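Local coordinates for protein alternansucrase (Leuconostoc mesenteroides, PDB 6HVG) that is a glycoside hydrolase family 70 enzyme with a TIM-barrel core, a bound calcium ion and flanking repeats of the choline-binding and cell-wall-binding type, at residues A[940-945]-A[1006-1011]; A[814-819]-A[856-861]; A[862-867]-A[881-886]; A[820-825]-A[1042-1047]. All coordinates share one frame; numbering follows the deposited sequence.

Interaction 1: residues A[940-945]-A[1006-1011]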
loop_
_atom_site.group_PDB
_atom_site.type_symbol
_atom_site.label_atom_id
_atom_site.label_comp_id
_atom_site.label_asym_id
_atom_site.label_seq_id
_atom_site.Cartn_x
_atom_site.Cartn_y
_atom_site.Cartn_z
ATOM N N LEU A 940 45.413 26.720 12.210
ATOM C CA LEU A 940 45.573 25.887 11.030
ATOM C C LEU A 940 44.528 24.808 11.046
ATOM O O LEU A 940 44.336 24.128 12.071
ATOM C CB LEU A 940 46.958 25.252 10.993
ATOM C CG LEU A 940 47.397 24.707 9.633
ATOM C CD1 LEU A 940 47.612 25.850 8.646
ATOM C CD2 LEU A 940 48.672 23.887 9.728
ATOM N N TYR A 941 43.846 24.659 9.915
ATOM C CA TYR A 941 42.838 23.619 9.731
ATOM C C TYR A 941 43.256 22.684 8.576
ATOM O O TYR A 941 43.942 23.101 7.657
ATOM C CB TYR A 941 41.469 24.251 9.455
ATOM C CG TYR A 941 40.734 24.699 10.693
ATOM C CD1 TYR A 941 41.094 25.854 11.365
ATOM C CD2 TYR A 941 39.672 23.965 11.196
ATOM C CE1 TYR A 941 40.430 26.249 12.507
ATOM C CE2 TYR A 941 38.999 24.361 12.335
ATOM C CZ TYR A 941 39.389 25.505 12.987
ATOM O OH TYR A 941 38.714 25.871 14.124
ATOM N N ARG A 942 42.859 21.415 8.665
ATOM C CA ARG A 942 43.116 20.436 7.608
ATOM C C ARG A 942 41.857 19.696 7.199
ATOM O O ARG A 942 40.964 19.482 8.009
ATOM C CB ARG A 942 44.173 19.418 8.042
ATOM C CG ARG A 942 43.809 18.494 9.208
ATOM C CD ARG A 942 43.152 17.203 8.764
ATOM N NE ARG A 942 43.032 16.234 9.857
ATOM C CZ ARG A 942 42.491 15.024 9.725
ATOM N NH1 ARG A 942 41.963 14.633 8.562
ATOM N NH2 ARG A 942 42.465 14.181 10.748
ATOM N N ALA A 943 41.795 19.312 5.932
ATOM C CA ALA A 943 40.641 18.614 5.392
ATOM C C ALA A 943 40.500 17.211 5.954
ATOM O O ALA A 943 41.474 16.512 6.111
ATOM C CB ALA A 943 40.738 18.562 3.866
ATOM N N LEU A 944 39.270 16.846 6.281
ATOM C CA LEU A 944 38.917 15.479 6.615
ATOM C C LEU A 944 38.409 14.735 5.367
ATOM O O LEU A 944 38.693 13.550 5.164
ATOM C CB LEU A 944 37.818 15.494 7.680
ATOM C CG LEU A 944 37.401 14.148 8.273
ATOM C CD1 LEU A 944 38.436 13.665 9.291
ATOM C CD2 LEU A 944 36.040 14.275 8.927
ATOM N N VAL A 945 37.695 15.467 4.522
ATOM C CA VAL A 945 36.963 14.914 3.402
ATOM C C VAL A 945 36.836 16.003 2.330
ATOM O O VAL A 945 36.380 17.113 2.631
ATOM C CB VAL A 945 35.576 14.440 3.905
ATOM C CG1 VAL A 945 34.473 14.608 2.864
ATOM C CG2 VAL A 945 35.655 12.993 4.384
ATOM N N VAL A 1006 34.890 18.951 4.182
ATOM C CA VAL A 1006 34.877 18.984 5.626
ATOM C C VAL A 1006 36.280 19.274 6.138
ATOM O O VAL A 1006 37.250 18.658 5.695
ATOM C CB VAL A 1006 34.389 17.663 6.236
ATOM C CG1 VAL A 1006 34.244 17.810 7.749
ATOM C CG2 VAL A 1006 33.057 17.260 5.629
ATOM N N TRP A 1007 36.372 20.205 7.092
ATOM C CA TRP A 1007 37.643 20.657 7.617
ATOM C C TRP A 1007 37.664 20.571 9.144
ATOM O O TRP A 1007 36.670 20.872 9.836
ATOM C CB TRP A 1007 37.905 22.084 7.164
ATOM C CG TRP A 1007 38.149 22.174 5.697
ATOM C CD1 TRP A 1007 37.225 22.179 4.725
ATOM C CD2 TRP A 1007 39.411 22.285 5.050
ATOM N NE1 TRP A 1007 37.824 22.280 3.493
ATOM C CE2 TRP A 1007 39.174 22.341 3.675
ATOM C CE3 TRP A 1007 40.722 22.326 5.503
ATOM C CZ2 TRP A 1007 40.195 22.438 2.745
ATOM C CZ3 TRP A 1007 41.744 22.430 4.574
ATOM C CH2 TRP A 1007 41.475 22.488 3.216
ATOM N N VAL A 1008 38.808 20.167 9.673
ATOM C CA VAL A 1008 38.982 20.018 11.099
ATOM C C VAL A 1008 40.276 20.710 11.521
ATOM O O VAL A 1008 41.193 20.850 10.716
ATOM C CB VAL A 1008 38.994 18.516 11.514
ATOM C CG1 VAL A 1008 37.681 17.832 11.142
ATOM C CG2 VAL A 1008 40.177 17.767 10.893
ATOM N N PRO A 1009 40.364 21.121 12.794
ATOM C CA PRO A 1009 41.601 21.713 13.250
ATOM C C PRO A 1009 42.732 20.705 13.352
ATOM O O PRO A 1009 42.510 19.600 13.860
ATOM C CB PRO A 1009 41.261 22.262 14.652
ATOM C CG PRO A 1009 39.870 21.901 14.949
ATOM C CD PRO A 1009 39.331 21.070 13.841
ATOM N N VAL A 1010 43.932 21.098 12.900
ATOM C CA VAL A 1010 45.115 20.280 13.078
ATOM C C VAL A 1010 45.514 20.307 14.525
ATOM O O VAL A 1010 45.193 21.251 15.230
ATOM C CB VAL A 1010 46.328 20.737 12.232
ATOM C CG1 VAL A 1010 45.926 20.966 10.789
ATOM C CG2 VAL A 1010 46.979 21.970 12.811
ATOM N N GLY A 1011 46.246 19.275 14.937
ATOM C CA GLY A 1011 46.763 19.160 16.297
ATOM C C GLY A 1011 45.857 18.409 17.247
ATOM O O GLY A 1011 46.033 18.483 18.461
#
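Val1006 O takes two backbone donors from the facing strand: Leu944 N at 2.8 Å and, weakly, Val945 N at 3.4 Å. Two residues set against one, with the register slipping by one between Ala943 and Val945, define a classic beta bulge. Beyond it the strands 940-943 and 1006-1009 run antiparallel, and the hydrogen-bonded pair Arg942 and Val1008 exchanges both backbone bonds, with Arg942 N 2.7 Å from Val1008 O.

On one face of the sheet Ala943 CB sits squarely over the six-membered ring of Trp1007, 3.8 Å from its centroid and only 2° off the normal, a CH-pi contact. Phe974 and Phe980 meet the same indole edge-to-face. Toward the other end, Pro1009 CB lies 4.2 Å from the centroid of the Tyr941 ring, over its face, the two side chains lying side by side.

Arg942 leaves on the opposite face to Trp1007. A bend at chi2 (90°) turns its chain forward along its own strand, bringing Val1008 CG2 over one face of the guanidinium, 3.4 Å from NE. In that pose NH1 reaches Ala943 O at 3.1 Å, close to the guanidinium plane, and also Tyr955 O, while NE forms a salt bridge with Asp958; Tyr857 of helix 844-857 packs on both Arg942 and Val1008.

This pairing belongs to the curled antiparallel sheet inserted between two barrel strands, consistent with domain C of the family. With its charge met by Asp958 and the carbonyls of Ala943 and Tyr955, a buried arginine is plausibly tolerated beside valines; across this contact the two rings meet only aliphatic and backbone atoms.

Interaction 2: residues A[814-819]-A[856-861]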
loop_
_atom_site.group_PDB
_atom_site.type_symbol
_atom_site.label_atom_id
_atom_site.label_comp_id
_atom_site.label_asym_id
_atom_site.label_seq_id
_atom_site.Cartn_x
_atom_site.Cartn_y
_atom_site.Cartn_z
ATOM N N LEU A 814 24.085 15.098 8.887
ATOM C CA LEU A 814 23.451 14.339 9.959
ATOM C C LEU A 814 24.350 14.236 11.172
ATOM O O LEU A 814 23.897 14.401 12.306
ATOM C CB LEU A 814 23.100 12.923 9.500
ATOM C CG LEU A 814 22.291 12.116 10.504
ATOM C CD1 LEU A 814 20.859 12.626 10.555
ATOM C CD2 LEU A 814 22.314 10.639 10.145
ATOM N N LEU A 815 25.625 13.973 10.914
ATOM C CA LEU A 815 26.586 13.638 11.966
ATOM C C LEU A 815 27.252 14.833 12.633
ATOM O O LEU A 815 27.950 14.654 13.619
ATOM C CB LEU A 815 27.660 12.699 11.411
ATOM C CG LEU A 815 27.138 11.335 10.937
ATOM C CD1 LEU A 815 28.226 10.566 10.226
ATOM C CD2 LEU A 815 26.572 10.495 12.071
ATOM N N THR A 816 27.035 16.041 12.107
ATOM C CA THR A 816 27.536 17.285 12.725
ATOM C C THR A 816 26.434 18.167 13.332
ATOM O O THR A 816 26.731 19.159 13.986
ATOM C CB THR A 816 28.321 18.138 11.702
ATOM O OG1 THR A 816 27.511 18.417 10.543
ATOM C CG2 THR A 816 29.565 17.412 11.267
ATOM N N ASN A 817 25.164 17.826 13.120
ATOM C CA ASN A 817 24.062 18.620 13.679
ATOM C C ASN A 817 23.991 18.561 15.207
ATOM O O ASN A 817 24.006 17.473 15.814
ATOM C CB ASN A 817 22.710 18.161 13.103
ATOM C CG ASN A 817 22.341 18.852 11.787
ATOM O OD1 ASN A 817 22.956 19.826 11.385
ATOM N ND2 ASN A 817 21.312 18.326 11.112
ATOM N N LYS A 818 23.862 19.738 15.807
ATOM C CA LYS A 818 23.575 19.864 17.221
ATOM C C LYS A 818 22.100 19.511 17.523
ATOM O O LYS A 818 21.221 19.613 16.662
ATOM C CB LYS A 818 23.869 21.295 17.675
ATOM C CG LYS A 818 23.743 21.557 19.169
ATOM C CD LYS A 818 24.163 22.979 19.512
ATOM C CE LYS A 818 23.522 23.473 20.797
ATOM N NZ LYS A 818 23.881 22.656 21.985
ATOM N N ASP A 819 21.847 19.079 18.751
ATOM C CA ASP A 819 20.506 18.761 19.243
ATOM C C ASP A 819 19.820 17.673 18.403
ATOM O O ASP A 819 18.735 17.878 17.865
ATOM C CB ASP A 819 19.638 20.032 19.330
ATOM C CG ASP A 819 20.019 20.937 20.489
ATOM O OD1 ASP A 819 20.322 20.416 21.592
ATOM O OD2 ASP A 819 19.993 22.185 20.315
ATOM N N LYS A 856 35.915 12.957 18.022
ATOM C CA LYS A 856 37.044 13.864 18.269
ATOM C C LYS A 856 36.672 15.343 18.303
ATOM O O LYS A 856 37.184 16.099 19.135
ATOM C CB LYS A 856 38.102 13.698 17.172
ATOM C CG LYS A 856 39.094 12.570 17.373
ATOM C CD LYS A 856 40.068 12.493 16.202
ATOM C CE LYS A 856 41.468 12.098 16.638
ATOM N NZ LYS A 856 41.519 10.749 17.256
ATOM N N TYR A 857 35.829 15.774 17.365
ATOM C CA TYR A 857 35.663 17.204 17.136
ATOM C C TYR A 857 34.272 17.791 17.385
ATOM O O TYR A 857 34.150 18.990 17.624
ATOM C CB TYR A 857 36.066 17.553 15.708
ATOM C CG TYR A 857 37.402 17.003 15.262
ATOM C CD1 TYR A 857 38.583 17.688 15.531
ATOM C CD2 TYR A 857 37.482 15.827 14.556
ATOM C CE1 TYR A 857 39.799 17.207 15.086
ATOM C CE2 TYR A 857 38.691 15.332 14.130
ATOM C CZ TYR A 857 39.857 16.034 14.385
ATOM O OH TYR A 857 41.066 15.535 13.987
ATOM N N VAL A 858 33.215 16.982 17.328
ATOM C CA VAL A 858 31.862 17.528 17.312
ATOM C C VAL A 858 31.346 17.885 18.702
ATOM O O VAL A 858 30.924 17.027 19.462
ATOM C CB VAL A 858 30.903 16.602 16.572
ATOM C CG1 VAL A 858 29.472 17.104 16.665
ATOM C CG2 VAL A 858 31.329 16.504 15.113
ATOM N N SER A 859 31.413 19.175 19.029
ATOM C CA SER A 859 30.789 19.713 20.241
ATOM C C SER A 859 30.601 21.212 20.118
ATOM O O SER A 859 31.072 21.814 19.153
ATOM C CB SER A 859 31.611 19.399 21.489
ATOM O OG SER A 859 30.841 19.668 22.668
ATOM N N GLY A 860 29.928 21.806 21.103
ATOM C CA GLY A 860 29.687 23.229 21.130
ATOM C C GLY A 860 28.538 23.664 20.261
ATOM O O GLY A 860 27.815 22.858 19.680
ATOM N N GLY A 861 28.386 24.971 20.155
ATOM C CA GLY A 861 27.290 25.554 19.415
ATOM C C GLY A 861 27.370 25.281 17.928
ATOM O O GLY A 861 28.373 24.757 17.433
#
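Lys818 reaches across to Gly860 and Gly861 with the aliphatic part of its chain. Its CA–CB bond points at the other segment, and CG, anti to the backbone N (chi1 -174°), continues outward to 4.3 Å from Gly860 O. CD makes the nearest approach, 3.7 Å from Gly860 O and 4.1 Å from Gly861 CA, so a methylene lies beside the peptide. CE draws off to 4.5 Å from Gly860 O, and a turn at chi4 (61°) leaves NZ at 4.6 Å from that oxygen, too far to be bonded to it. The contact of this lysine with 856-861 is thus one of carbon, not of charge.

The second point of touch is Val858, both of whose methyls lie near Leu815 O, CG2 at 4.1 Å and CG1 at 4.2 Å; CG2 also faces Thr816 CG2 at 4.3 Å. No hydrogen bond joins the two segments directly, and the area they bury together is just 180 Å².

Polar coupling comes through a third element. Arg885 of strand 881-885 donates to Thr816 O through NH1 and to Gly860 O through NE, bridging both sides.

What meets here is the loop leaving helix 807-814 toward barrel strand 821-825 and the short link after helix 844-857 toward strand 862-866. The positive phi of Gly860 (80°) is a backbone shape that glycine adopts readily. The chemistry implies that backbone oxygens on both segments are satisfied by the neighbouring arginine, while the direct contact adds loose van der Waals packing.

Interaction 3: residues A[862-867]-A[881-886]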
loop_
_atom_site.group_PDB
_atom_site.type_symbol
_atom_site.label_atom_id
_atom_site.label_comp_id
_atom_site.label_asym_id
_atom_site.label_seq_id
_atom_site.Cartn_x
_atom_site.Cartn_y
_atom_site.Cartn_z
ATOM N N GLN A 862 26.312 25.641 17.211
ATOM C CA GLN A 862 26.265 25.451 15.763
ATOM C C GLN A 862 25.846 26.716 15.058
ATOM O O GLN A 862 25.138 27.552 15.630
ATOM C CB GLN A 862 25.302 24.324 15.409
ATOM C CG GLN A 862 25.178 24.044 13.923
ATOM C CD GLN A 862 24.451 22.750 13.626
ATOM O OE1 GLN A 862 23.814 22.168 14.499
ATOM N NE2 GLN A 862 24.620 22.257 12.402
ATOM N N THR A 863 26.322 26.868 13.824
ATOM C CA THR A 863 25.728 27.814 12.874
ATOM C C THR A 863 25.536 27.105 11.555
ATOM O O THR A 863 26.143 26.069 11.282
ATOM C CB THR A 863 26.575 29.070 12.583
ATOM O OG1 THR A 863 27.850 28.679 12.060
ATOM C CG2 THR A 863 26.755 29.932 13.830
ATOM N N MET A 864 24.653 27.679 10.759
ATOM C CA MET A 864 24.317 27.147 9.470
ATOM C C MET A 864 23.881 28.334 8.616
ATOM O O MET A 864 23.088 29.181 9.055
ATOM C CB MET A 864 23.214 26.094 9.587
ATOM C CG MET A 864 23.043 25.237 8.349
ATOM S SD MET A 864 21.704 24.005 8.476
ATOM C CE MET A 864 22.498 22.754 9.456
ATOM N N ALA A 865 24.430 28.400 7.407
ATOM C CA ALA A 865 24.175 29.489 6.471
ATOM C C ALA A 865 24.283 28.936 5.058
ATOM O O ALA A 865 24.712 27.803 4.858
ATOM C CB ALA A 865 25.174 30.613 6.668
ATOM N N THR A 866 23.852 29.725 4.088
ATOM C CA THR A 866 23.943 29.345 2.681
ATOM C C THR A 866 24.242 30.564 1.860
ATOM O O THR A 866 23.807 31.674 2.201
ATOM C CB THR A 866 22.637 28.721 2.110
ATOM O OG1 THR A 866 21.529 29.604 2.314
ATOM C CG2 THR A 866 22.324 27.347 2.735
ATOM N N ASP A 867 24.980 30.357 0.778
ATOM C CA ASP A 867 25.212 31.416 -0.171
ATOM C C ASP A 867 23.955 31.539 -1.019
ATOM O O ASP A 867 23.977 31.279 -2.212
ATOM C CB ASP A 867 26.433 31.102 -1.025
ATOM C CG ASP A 867 26.796 32.240 -1.960
ATOM O OD1 ASP A 867 26.509 33.421 -1.635
ATOM O OD2 ASP A 867 27.324 31.927 -3.044
ATOM N N LEU A 881 25.957 25.311 1.221
ATOM C CA LEU A 881 25.610 25.382 2.648
ATOM C C LEU A 881 26.855 25.264 3.523
ATOM O O LEU A 881 27.690 24.408 3.289
ATOM C CB LEU A 881 24.602 24.285 3.012
ATOM C CG LEU A 881 24.182 24.153 4.486
ATOM C CD1 LEU A 881 22.684 23.943 4.622
ATOM C CD2 LEU A 881 24.903 23.005 5.157
ATOM N N THR A 882 26.958 26.132 4.520
ATOM C CA THR A 882 28.081 26.120 5.427
ATOM C C THR A 882 27.624 25.882 6.858
ATOM O O THR A 882 26.892 26.682 7.426
ATOM C CB THR A 882 28.897 27.423 5.331
ATOM O OG1 THR A 882 28.049 28.560 5.508
ATOM C CG2 THR A 882 29.573 27.504 3.982
ATOM N N SER A 883 28.060 24.757 7.418
ATOM C CA SER A 883 27.690 24.330 8.778
ATOM C C SER A 883 28.945 24.173 9.605
ATOM O O SER A 883 29.887 23.501 9.176
ATOM C CB SER A 883 26.909 23.004 8.766
ATOM O OG SER A 883 26.454 22.643 10.060
ATOM N N VAL A 884 28.938 24.778 10.791
ATOM C CA VAL A 884 30.095 24.841 11.672
ATOM C C VAL A 884 29.718 24.406 13.074
ATOM O O VAL A 884 28.621 24.682 13.506
ATOM C CB VAL A 884 30.652 26.287 11.776
ATOM C CG1 VAL A 884 31.750 26.376 12.827
ATOM C CG2 VAL A 884 31.151 26.763 10.412
ATOM N N ARG A 885 30.623 23.714 13.761
ATOM C CA ARG A 885 30.545 23.496 15.203
ATOM C C ARG A 885 31.833 24.076 15.821
ATOM O O ARG A 885 32.912 23.879 15.285
ATOM C CB ARG A 885 30.400 21.998 15.547
ATOM C CG ARG A 885 29.030 21.348 15.253
ATOM C CD ARG A 885 27.829 21.901 16.077
ATOM N NE ARG A 885 27.683 21.311 17.409
ATOM C CZ ARG A 885 27.278 20.061 17.639
ATOM N NH1 ARG A 885 26.952 19.237 16.649
ATOM N NH2 ARG A 885 27.198 19.620 18.885
ATOM N N PHE A 886 31.731 24.730 16.980
ATOM C CA PHE A 886 32.842 25.493 17.561
ATOM C C PHE A 886 33.829 24.797 18.531
ATOM O O PHE A 886 34.987 25.192 18.579
ATOM C CB PHE A 886 32.283 26.725 18.258
ATOM C CG PHE A 886 31.452 27.594 17.376
ATOM C CD1 PHE A 886 32.012 28.239 16.283
ATOM C CD2 PHE A 886 30.100 27.757 17.627
ATOM C CE1 PHE A 886 31.244 29.048 15.459
ATOM C CE2 PHE A 886 29.325 28.568 16.810
ATOM C CZ PHE A 886 29.902 29.219 15.718
#
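Gln862 and Ser883 join side chains diagonally across the two strands: NE2 donates to OG at 3.0 Å, with the hydroxyl close to the amide plane. An extended chain, CG anti to the backbone N (chi1 180°), carries the amide that far. The same amide is held from outside, NE2 by Asn817 OD1 and OE1 by Lys818 N, which fixes its rotation. Beside it Gln862 CB touches Arg885 CD at 3.6 Å.

This is the more buried face, though Thr866 at its end is partly exposed. Farther along it, Met864 CG rests at 4.0 Å from Leu881 CD1, the two chains crossing at a slant, and Thr866 CG2 meets Leu881 CB at 3.8 Å. Leu705 covers Met864 from beyond.

The other face is sparser and more open. Ala865 is exposed and offers one methyl, 3.7 Å from Thr882 OG1; that hydroxyl also reaches Ala865 O, but only in a weak bond. Thr863 is partly exposed, its CG2 coming up to the edge of the Phe886 ring at CZ, 3.7 Å away. Even here there is partial cover, since Leu930 touches Thr882 and Val884.

Between the faces the backbones bind regularly: the hydrogen-bonded pairs Thr863 with Val884 and Ala865 with Thr882 give four N–H···O bonds, Thr882 N to Ala865 O being 2.8 Å. With strand directions 169° apart, nearly antiparallel, and 13 residues between the segments, the geometry is that of a long-looped beta-hairpin, one face packed and one partly open, flanked by strands 735-736 and 910-915 in a sheet consistent with the family's domain C.

Interaction 4: residues A[820-825]-A[1042-1047]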
loop_
_atom_site.group_PDB
_atom_site.type_symbol
_atom_site.label_atom_id
_atom_site.label_comp_id
_atom_site.label_asym_id
_atom_site.label_seq_id
_atom_site.Cartn_x
_atom_site.Cartn_y
_atom_site.Cartn_z
ATOM N N THR A 820 20.475 16.528 18.297
ATOM C CA THR A 820 19.873 15.315 17.746
ATOM C C THR A 820 20.700 14.098 18.170
ATOM O O THR A 820 21.911 14.230 18.390
ATOM C CB THR A 820 19.796 15.355 16.192
ATOM O OG1 THR A 820 18.892 14.347 15.720
ATOM C CG2 THR A 820 21.146 15.112 15.547
ATOM N N VAL A 821 20.059 12.935 18.269
ATOM C CA VAL A 821 20.774 11.678 18.288
ATOM C C VAL A 821 20.734 11.097 16.882
ATOM O O VAL A 821 19.700 10.608 16.442
ATOM C CB VAL A 821 20.136 10.664 19.235
ATOM C CG1 VAL A 821 20.873 9.327 19.129
ATOM C CG2 VAL A 821 20.098 11.170 20.676
ATOM N N PRO A 822 21.839 11.171 16.139
ATOM C CA PRO A 822 21.771 10.623 14.777
ATOM C C PRO A 822 21.651 9.105 14.753
ATOM O O PRO A 822 22.117 8.444 15.668
ATOM C CB PRO A 822 23.084 11.070 14.149
ATOM C CG PRO A 822 23.994 11.272 15.305
ATOM C CD PRO A 822 23.136 11.794 16.418
ATOM N N ARG A 823 20.984 8.575 13.733
ATOM C CA ARG A 823 20.937 7.143 13.506
ATOM C C ARG A 823 21.527 6.777 12.151
ATOM O O ARG A 823 21.235 7.418 11.137
ATOM C CB ARG A 823 19.523 6.609 13.597
ATOM C CG ARG A 823 19.505 5.088 13.618
ATOM C CD ARG A 823 18.115 4.535 13.872
ATOM N NE ARG A 823 17.233 4.830 12.762
ATOM C CZ ARG A 823 15.973 4.442 12.685
ATOM N NH1 ARG A 823 15.445 3.716 13.659
ATOM N NH2 ARG A 823 15.252 4.792 11.622
ATOM N N VAL A 824 22.360 5.740 12.166
ATOM C CA VAL A 824 23.046 5.274 10.983
ATOM C C VAL A 824 22.480 3.932 10.511
ATOM O O VAL A 824 22.297 2.988 11.307
ATOM C CB VAL A 824 24.549 5.103 11.255
ATOM C CG1 VAL A 824 25.256 4.616 10.002
ATOM C CG2 VAL A 824 25.159 6.410 11.733
ATOM N N TYR A 825 22.212 3.849 9.213
ATOM C CA TYR A 825 21.547 2.682 8.631
ATOM C C TYR A 825 22.583 1.693 8.122
ATOM O O TYR A 825 23.407 2.020 7.278
ATOM C CB TYR A 825 20.594 3.140 7.488
ATOM C CG TYR A 825 19.905 2.021 6.725
ATOM C CD1 TYR A 825 19.324 0.951 7.386
ATOM C CD2 TYR A 825 19.842 2.023 5.329
ATOM C CE1 TYR A 825 18.702 -0.073 6.682
ATOM C CE2 TYR A 825 19.210 1.011 4.624
ATOM C CZ TYR A 825 18.649 -0.034 5.304
ATOM O OH TYR A 825 18.046 -1.050 4.610
ATOM N N SER A 1042 25.865 13.296 22.331
ATOM C CA SER A 1042 27.043 12.429 22.274
ATOM C C SER A 1042 26.722 10.980 21.926
ATOM O O SER A 1042 27.637 10.172 21.777
ATOM C CB SER A 1042 27.798 12.488 23.597
ATOM O OG SER A 1042 28.085 13.840 23.945
ATOM N N ASN A 1043 25.435 10.647 21.806
ATOM C CA ASN A 1043 25.012 9.311 21.409
ATOM C C ASN A 1043 24.854 9.148 19.920
ATOM O O ASN A 1043 24.633 10.101 19.206
ATOM C CB ASN A 1043 23.700 8.961 22.074
ATOM C CG ASN A 1043 23.856 8.753 23.551
ATOM O OD1 ASN A 1043 24.269 7.678 23.987
ATOM N ND2 ASN A 1043 23.555 9.788 24.336
ATOM N N VAL A 1044 25.016 7.918 19.456
ATOM C CA VAL A 1044 24.737 7.546 18.070
ATOM C C VAL A 1044 24.072 6.175 18.077
ATOM O O VAL A 1044 24.598 5.227 18.683
ATOM C CB VAL A 1044 26.016 7.455 17.240
ATOM C CG1 VAL A 1044 25.677 7.040 15.821
ATOM C CG2 VAL A 1044 26.757 8.773 17.255
ATOM N N ILE A 1045 22.933 6.066 17.402
ATOM C CA ILE A 1045 22.252 4.782 17.259
ATOM C C ILE A 1045 22.637 4.165 15.935
ATOM O O ILE A 1045 22.735 4.864 14.936
ATOM C CB ILE A 1045 20.727 4.941 17.276
ATOM C CG1 ILE A 1045 20.275 5.649 18.549
ATOM C CG2 ILE A 1045 20.051 3.585 17.206
ATOM C CD1 ILE A 1045 18.850 6.114 18.503
ATOM N N TYR A 1046 22.859 2.869 15.928
ATOM C CA TYR A 1046 23.125 2.162 14.700
ATOM C C TYR A 1046 21.973 1.222 14.480
ATOM O O TYR A 1046 21.725 0.330 15.297
ATOM C CB TYR A 1046 24.422 1.389 14.807
ATOM C CG TYR A 1046 24.811 0.574 13.606
ATOM C CD1 TYR A 1046 25.184 1.183 12.424
ATOM C CD2 TYR A 1046 24.844 -0.805 13.664
ATOM C CE1 TYR A 1046 25.566 0.441 11.321
ATOM C CE2 TYR A 1046 25.236 -1.555 12.570
ATOM C CZ TYR A 1046 25.590 -0.926 11.399
ATOM O OH TYR A 1046 25.973 -1.684 10.321
ATOM N N GLU A 1047 21.250 1.450 13.390
ATOM C CA GLU A 1047 20.180 0.558 12.996
ATOM C C GLU A 1047 20.834 -0.513 12.178
ATOM O O GLU A 1047 21.155 -0.289 11.003
ATOM C CB GLU A 1047 19.205 1.340 12.165
ATOM C CG GLU A 1047 17.973 0.552 11.786
ATOM C CD GLU A 1047 17.159 1.287 10.742
ATOM O OE1 GLU A 1047 17.761 2.057 9.978
ATOM O OE2 GLU A 1047 15.931 1.117 10.701
HETATM O O HOH W 1 18.354 5.013 10.297
#
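Strands 821-825 and 1045-1047 run parallel, their directions 26° apart, and three backbone bonds join them: Ile1045 N to Pro822 O at 3.1 Å, Val824 N to Ile1045 O at 2.9 Å, and Glu1047 N to Val824 O at 2.8 Å.

On the face of Arg823 and Tyr825, the Arg823 chain passes over Ile1045, CG to CB 3.9 Å, and turns at chi3 (67°) to bring its guanidinium above the Glu1047 carboxylate. The two planes are 14° apart and stacked. Arg823 NH2 and Glu1047 OE2 form a long salt bridge of 3.8 Å, and because the oxygen stands well off the guanidinium plane, no N–H is aimed at it: attraction here is between charges alone. A water supplies the directed link, accepting from Arg823 NE at 2.7 Å and donating to Glu1047 OE1 at 3.0 Å. Each group has a firmer partner outside, Arg823 NH1 in a salt bridge with Glu1083 and Glu1047 OE2 in a hydrogen bond with His752 ND1. Glu1047 OE1 also lies beside Tyr825 CD1, the carboxylate steeply inclined to the ring.

Val821 CG1 packs on Ile1045 CG1, 3.8 Å away, their side chains crossing near a right angle, while on the opposite face Val824 CB meets Tyr1046 CD1.

These are neighbouring strands of the TIM barrel, followed by 745-747 beside 821-825 and 1081-1083 beside 1045-1047. Arg823 and Ile1045 touch Ile657 of another barrel strand, which is consistent with their face pointing into the barrel; Pro822 and Val1044 rest on Arg854 of helix 844-857, and Val824 and Tyr1046 on helix 826-829.

In the fold
All four contacts are largely buried, but they belong to two modules. Interaction 4 lies in the parallel barrel, its charged groups apparently facing the barrel interior; interactions 1 and 3 lie in one antiparallel sheet, with centres about 16 Å apart, and both fall within the loop that interaction 4 closes. Interaction 3 has the most open face, whereas interaction 1 is nearly all covered. Interaction 2 is the joint: the smallest interface, without direct hydrogen bonds, it touches each of the others, through Tyr857 to 1, Arg885 to 3 and Leu814 on Pro822 to 4. Helix 844-857 accordingly borders interactions 1 and 4 and leads into 3.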